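Local coordinates for protein OBCA, Oxalate Biosynthetic Component A (Burkholderia glumae, PDB 4NNB) that belongs to a TIM-barrel enzyme family and holds a magnesium ion and an oxaloacetate ion together in one pocket, at residues Glu210-Ser215 against Pro263-Arg268; Glu269-Leu274 against Leu514-Val519. All coordinates share one frame; numbering follows the deposited sequence.

Contact 1. Residues Glu210-Ser215 against Pro263-Arg268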
loop_
_atom_site.group_PDB
_atom_site.type_symbol
_atom_site.label_atom_id
_atom_site.label_comp_id
_atom_site.label_asym_id
_atom_site.label_seq_id
_atom_site.Cartn_x
_atom_site.Cartn_y
_atom_site.Cartn_z
ATOM N N GLU A 210 -0.908 9.221 -13.855
ATOM C CA GLU A 210 -1.864 10.207 -13.347
ATOM C C GLU A 210 -1.750 10.357 -11.832
ATOM O O GLU A 210 -1.745 11.475 -11.314
ATOM C CB GLU A 210 -3.296 9.846 -13.762
ATOM C CG GLU A 210 -4.365 10.794 -13.219
ATOM C CD GLU A 210 -4.221 12.206 -13.770
ATOM O OE1 GLU A 210 -3.650 12.360 -14.872
ATOM O OE2 GLU A 210 -4.682 13.162 -13.102
ATOM N N GLU A 211 -1.601 9.238 -11.124
ATOM C CA GLU A 211 -1.470 9.282 -9.662
ATOM C C GLU A 211 -0.156 9.915 -9.226
ATOM O O GLU A 211 -0.115 10.677 -8.251
ATOM C CB GLU A 211 -1.645 7.879 -9.044
ATOM C CG GLU A 211 -1.538 7.859 -7.530
ATOM C CD GLU A 211 -2.666 8.647 -6.847
ATOM O OE1 GLU A 211 -3.834 8.519 -7.270
ATOM O OE2 GLU A 211 -2.379 9.388 -5.888
ATOM N N THR A 212 0.920 9.614 -9.957
ATOM C CA THR A 212 2.220 10.230 -9.693
ATOM C C THR A 212 2.125 11.757 -9.769
ATOM O O THR A 212 2.584 12.475 -8.877
ATOM C CB THR A 212 3.290 9.731 -10.712
ATOM O OG1 THR A 212 3.490 8.321 -10.527
ATOM C CG2 THR A 212 4.611 10.448 -10.516
ATOM N N ILE A 213 1.546 12.249 -10.853
ATOM C CA ILE A 213 1.386 13.688 -11.037
ATOM C C ILE A 213 0.475 14.317 -9.978
ATOM O O ILE A 213 0.825 15.344 -9.388
ATOM C CB ILE A 213 0.890 13.991 -12.449
ATOM C CG1 ILE A 213 2.033 13.738 -13.429
ATOM C CG2 ILE A 213 0.432 15.454 -12.557
ATOM C CD1 ILE A 213 1.565 13.320 -14.763
ATOM N N ARG A 214 -0.671 13.696 -9.715
ATOM C CA ARG A 214 -1.539 14.185 -8.645
ATOM C C ARG A 214 -0.849 14.185 -7.289
ATOM O O ARG A 214 -0.999 15.130 -6.521
ATOM C CB ARG A 214 -2.836 13.377 -8.568
ATOM C CG ARG A 214 -3.691 13.489 -9.812
ATOM C CD ARG A 214 -5.146 13.501 -9.431
ATOM N NE ARG A 214 -5.416 14.518 -8.418
ATOM C CZ ARG A 214 -6.544 14.595 -7.724
ATOM N NH1 ARG A 214 -6.699 15.543 -6.814
ATOM N NH2 ARG A 214 -7.514 13.717 -7.935
ATOM N N SER A 215 -0.101 13.126 -6.986
ATOM C CA SER A 215 0.619 13.060 -5.714
ATOM C C SER A 215 1.653 14.173 -5.569
ATOM O O SER A 215 1.784 14.786 -4.496
ATOM C CB SER A 215 1.283 11.685 -5.534
ATOM O OG SER A 215 0.299 10.713 -5.232
ATOM N N PRO A 263 8.751 8.782 -19.446
ATOM C CA PRO A 263 8.537 10.010 -20.229
ATOM C C PRO A 263 7.128 10.607 -20.079
ATOM O O PRO A 263 6.986 11.821 -20.240
ATOM C CB PRO A 263 8.763 9.548 -21.672
ATOM C CG PRO A 263 8.405 8.109 -21.659
ATOM C CD PRO A 263 8.876 7.598 -20.315
ATOM N N MET A 264 6.114 9.801 -19.776
ATOM C CA MET A 264 4.771 10.364 -19.615
ATOM C C MET A 264 4.728 11.275 -18.391
ATOM O O MET A 264 4.176 12.377 -18.442
ATOM C CB MET A 264 3.688 9.276 -19.573
ATOM C CG MET A 264 3.471 8.603 -20.930
ATOM S SD MET A 264 2.093 7.438 -20.977
ATOM C CE MET A 264 2.334 6.590 -19.448
ATOM N N VAL A 265 5.358 10.837 -17.307
ATOM C CA VAL A 265 5.470 11.674 -16.113
ATOM C C VAL A 265 6.272 12.934 -16.402
ATOM O O VAL A 265 5.838 14.050 -16.089
ATOM C CB VAL A 265 6.121 10.900 -14.930
ATOM C CG1 VAL A 265 6.498 11.846 -13.804
ATOM C CG2 VAL A 265 5.168 9.851 -14.421
ATOM N N LYS A 266 7.441 12.752 -17.007
ATOM C CA LYS A 266 8.355 13.862 -17.248
ATOM C C LYS A 266 7.808 14.909 -18.221
ATOM O O LYS A 266 8.169 16.083 -18.143
ATOM C CB LYS A 266 9.705 13.337 -17.740
ATOM C CG LYS A 266 10.507 12.598 -16.667
ATOM C CD LYS A 266 11.122 13.564 -15.683
ATOM C CE LYS A 266 11.979 12.823 -14.671
ATOM N NZ LYS A 266 13.028 13.735 -14.202
ATOM N N LYS A 267 6.933 14.500 -19.127
ATOM C CA LYS A 267 6.334 15.478 -20.034
ATOM C C LYS A 267 5.465 16.474 -19.261
ATOM O O LYS A 267 5.408 17.656 -19.596
ATOM C CB LYS A 267 5.517 14.789 -21.128
ATOM C CG LYS A 267 4.872 15.778 -22.103
ATOM C CD LYS A 267 4.465 15.114 -23.407
ATOM C CE LYS A 267 3.924 16.147 -24.398
ATOM N NZ LYS A 267 3.835 15.596 -25.782
ATOM N N ARG A 268 4.813 16.001 -18.206
ATOM C CA ARG A 268 3.902 16.854 -17.459
ATOM C C ARG A 268 4.586 17.521 -16.272
ATOM O O ARG A 268 4.338 18.694 -15.980
ATOM C CB ARG A 268 2.662 16.057 -17.033
ATOM C CG ARG A 268 1.926 15.457 -18.230
ATOM C CD ARG A 268 0.732 14.606 -17.817
ATOM N NE ARG A 268 -0.203 15.324 -16.944
ATOM C CZ ARG A 268 -1.187 14.752 -16.246
ATOM N NH1 ARG A 268 -1.386 13.445 -16.301
ATOM N NH2 ARG A 268 -1.979 15.493 -15.483
HETATM O O HOH W 1 -4.340 15.579 -13.164
#

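Contact 2. Residues Glu269-Leu274 against Leu514-Val519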
loop_
_atom_site.group_PDB
_atom_site.type_symbol
_atom_site.label_atom_id
_atom_site.label_comp_id
_atom_site.label_asym_id
_atom_site.label_seq_id
_atom_site.Cartn_x
_atom_site.Cartn_y
_atom_site.Cartn_z
ATOM N N GLU A 269 5.457 16.780 -15.597
ATOM C CA GLU A 269 6.221 17.335 -14.491
ATOM C C GLU A 269 7.682 16.942 -14.646
ATOM O O GLU A 269 8.101 15.895 -14.140
ATOM C CB GLU A 269 5.690 16.809 -13.154
ATOM C CG GLU A 269 4.329 17.362 -12.743
ATOM C CD GLU A 269 4.404 18.777 -12.188
ATOM O OE1 GLU A 269 5.523 19.261 -11.899
ATOM O OE2 GLU A 269 3.336 19.398 -12.020
ATOM N N PRO A 270 8.465 17.772 -15.348
ATOM C CA PRO A 270 9.876 17.430 -15.591
ATOM C C PRO A 270 10.732 17.447 -14.331
ATOM O O PRO A 270 11.845 16.916 -14.346
ATOM C CB PRO A 270 10.348 18.519 -16.563
ATOM C CG PRO A 270 9.330 19.619 -16.468
ATOM C CD PRO A 270 8.032 18.952 -16.123
ATOM N N ALA A 271 10.226 18.046 -13.257
ATOM C CA ALA A 271 10.952 18.061 -11.987
ATOM C C ALA A 271 10.783 16.763 -11.197
ATOM O O ALA A 271 11.447 16.578 -10.177
ATOM C CB ALA A 271 10.488 19.217 -11.130
ATOM N N ALA A 272 9.864 15.907 -11.634
ATOM C CA ALA A 272 9.521 14.704 -10.871
ATOM C C ALA A 272 10.762 13.909 -10.529
ATOM O O ALA A 272 11.611 13.650 -11.395
ATOM C CB ALA A 272 8.561 13.838 -11.637
ATOM N N ILE A 273 10.869 13.534 -9.260
ATOM C CA ILE A 273 11.951 12.665 -8.812
ATOM C C ILE A 273 11.410 11.253 -8.679
ATOM O O ILE A 273 10.638 10.951 -7.761
ATOM C CB ILE A 273 12.505 13.125 -7.463
ATOM C CG1 ILE A 273 12.985 14.574 -7.572
ATOM C CG2 ILE A 273 13.648 12.202 -7.014
ATOM C CD1 ILE A 273 13.375 15.181 -6.254
ATOM N N LEU A 274 11.788 10.397 -9.618
ATOM C CA LEU A 274 11.282 9.035 -9.626
ATOM C C LEU A 274 12.219 8.092 -8.870
ATOM O O LEU A 274 13.442 8.090 -9.082
ATOM C CB LEU A 274 11.047 8.559 -11.061
ATOM C CG LEU A 274 9.967 9.306 -11.862
ATOM C CD1 LEU A 274 9.619 8.519 -13.123
ATOM C CD2 LEU A 274 8.702 9.593 -11.030
ATOM N N LEU A 514 9.542 20.589 1.517
ATOM C CA LEU A 514 10.351 20.815 0.319
ATOM C C LEU A 514 9.664 20.325 -0.954
ATOM O O LEU A 514 8.986 19.292 -0.950
ATOM C CB LEU A 514 11.706 20.125 0.471
ATOM C CG LEU A 514 12.433 20.455 1.773
ATOM C CD1 LEU A 514 13.642 19.575 1.963
ATOM C CD2 LEU A 514 12.836 21.934 1.812
ATOM N N THR A 515 9.844 21.068 -2.041
ATOM C CA THR A 515 9.302 20.694 -3.344
ATOM C C THR A 515 10.278 19.788 -4.079
ATOM O O THR A 515 11.443 19.663 -3.684
ATOM C CB THR A 515 9.141 21.919 -4.239
ATOM O OG1 THR A 515 10.440 22.440 -4.532
ATOM C CG2 THR A 515 8.293 22.995 -3.563
ATOM N N ALA A 516 9.812 19.194 -5.173
ATOM C CA ALA A 516 10.666 18.365 -6.021
ATOM C C ALA A 516 11.897 19.133 -6.497
ATOM O O ALA A 516 13.019 18.641 -6.381
ATOM C CB ALA A 516 9.882 17.827 -7.202
ATOM N N ALA A 517 11.693 20.341 -7.016
ATOM C CA ALA A 517 12.810 21.138 -7.518
ATOM C C ALA A 517 13.848 21.354 -6.433
ATOM O O ALA A 517 15.046 21.331 -6.699
ATOM C CB ALA A 517 12.326 22.481 -8.080
ATOM N N GLN A 518 13.391 21.550 -5.201
ATOM C CA GLN A 518 14.312 21.787 -4.098
ATOM C C GLN A 518 15.078 20.534 -3.676
ATOM O O GLN A 518 16.269 20.601 -3.360
ATOM C CB GLN A 518 13.559 22.329 -2.891
ATOM C CG GLN A 518 12.973 23.724 -3.085
ATOM C CD GLN A 518 12.115 24.116 -1.918
ATOM O OE1 GLN A 518 11.038 23.547 -1.703
ATOM N NE2 GLN A 518 12.593 25.071 -1.128
ATOM N N VAL A 519 14.386 19.396 -3.635
ATOM C CA VAL A 519 15.033 18.142 -3.252
ATOM C C VAL A 519 16.108 17.782 -4.275
ATOM O O VAL A 519 17.215 17.399 -3.888
ATOM C CB VAL A 519 14.001 16.982 -3.037
ATOM C CG1 VAL A 519 14.715 15.613 -2.868
ATOM C CG2 VAL A 519 13.142 17.266 -1.827
#

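Contact 1. Residues Glu210-Ser215 against Pro263-Arg268
The methyl tip of I213 lies under the guanidinium of R268, whose edge at the same time faces the carboxylate of E210. I213 CD1 touches one face of the flat group, 3.3 Å from R268 NH1 and 3.4 Å from R268 CZ, nearer its rim than its middle, and the two side chains cross at about a right angle. In the guanidinium plane, R268 NH1 gives E210 OE1 a nearly straight salt-bridging hydrogen bond of 2.9 Å (174° at the hydrogen), received on the syn side of the carboxylate but well out of its plane. E210 starts off pointing away from the other helix; a bend at chi2 (64°) turns its CD back, and OE1 reaches the arginine. Deeper in the interface the contact is apolar: T212 CG2 meets V265 CG2 at 4.0 Å, again with the side chains crosswise. The hydroxyl of T212 is turned to its own helix, bonding to I208 O. The two helical segments run roughly parallel, 35° apart, with axes 9.8 Å from each other. This is the packing of consecutive outer helices of a TIM barrel, helix 205-217 beside helix 255-268, with T212 also touching V223 and L225 of the barrel strand 222-229.

Contact 2. Residues Glu269-Leu274 against Leu514-Val519
I273, on the way into strand 273-276, reaches the first turn of helix 516-523, where its tip meets A516 and V519. The CB of I273 is directed toward that helix. CG1 leaves it anti to the carbonyl carbon (chi1 -57°) and carries the chain on toward the helix, leaving CD1 to make the contacts. CD1 continues the chain in extended form, anti to CA (chi2 172°). It lies 3.5 Å from A516 O, a van der Waals contact of a methyl with a backbone oxygen, and 3.7 Å from V519 CG1, where the two side chains meet at a slant. The methyl CB of A516 is also at the tip, 4.5 Å from I273 CD1. In the eight-stranded TIM barrel, I273 belongs to the run that leads into the parallel strand 273-276 and is bonded through its backbone to V223 of the neighbouring strand, while the helix follows the short strand 512-513 near the C-terminus of the chain.

Ahead of the strand, a type I turn from E269 to A272 brings A271 up to the same alanine. A516 CB sits 3.6 Å from A271 O and 4.2 Å from A271 CB, and the small methyls let loop and helix come close. A271 O also accepts a hydrogen bond from R520, one turn further along the helix. T515 and Q518 close the helix start with a capping box. T515 N donates to Q518 OE1 over 2.8 Å, almost linearly at 170°, and Q518 N returns a longer bond of 3.2 Å to T515 OG1. A516 packs on M216 of helix 205-217 as well, and E269 is salt-bridged to R217 at the end of that helix.

Contact 1 leads directly into contact 2, since helix 255-268 runs through the turn at 269-272 into strand 273-276; their centres are 11 Å apart. V265 joins the two, with its CG1 3.6 Å from A272 CB and 4.2 Å from L274 CD2, and L274 CD2 also lies 4.2 Å from T212 CG2. K266 NZ hydrogen-bonds to A272 O at 3.1 Å and forms a salt bridge with E307. No residue of either contact lines the ligand pocket; in contact 1 the T212 side chain is about 13 Å from the magnesium ion and about 14 Å from the oxaloacetate ion. The chain nevertheless leads there: strand 222-229, next to contact 1, carries H224 and H226, and strand 273-276, part of contact 2, is followed by S277 and S279.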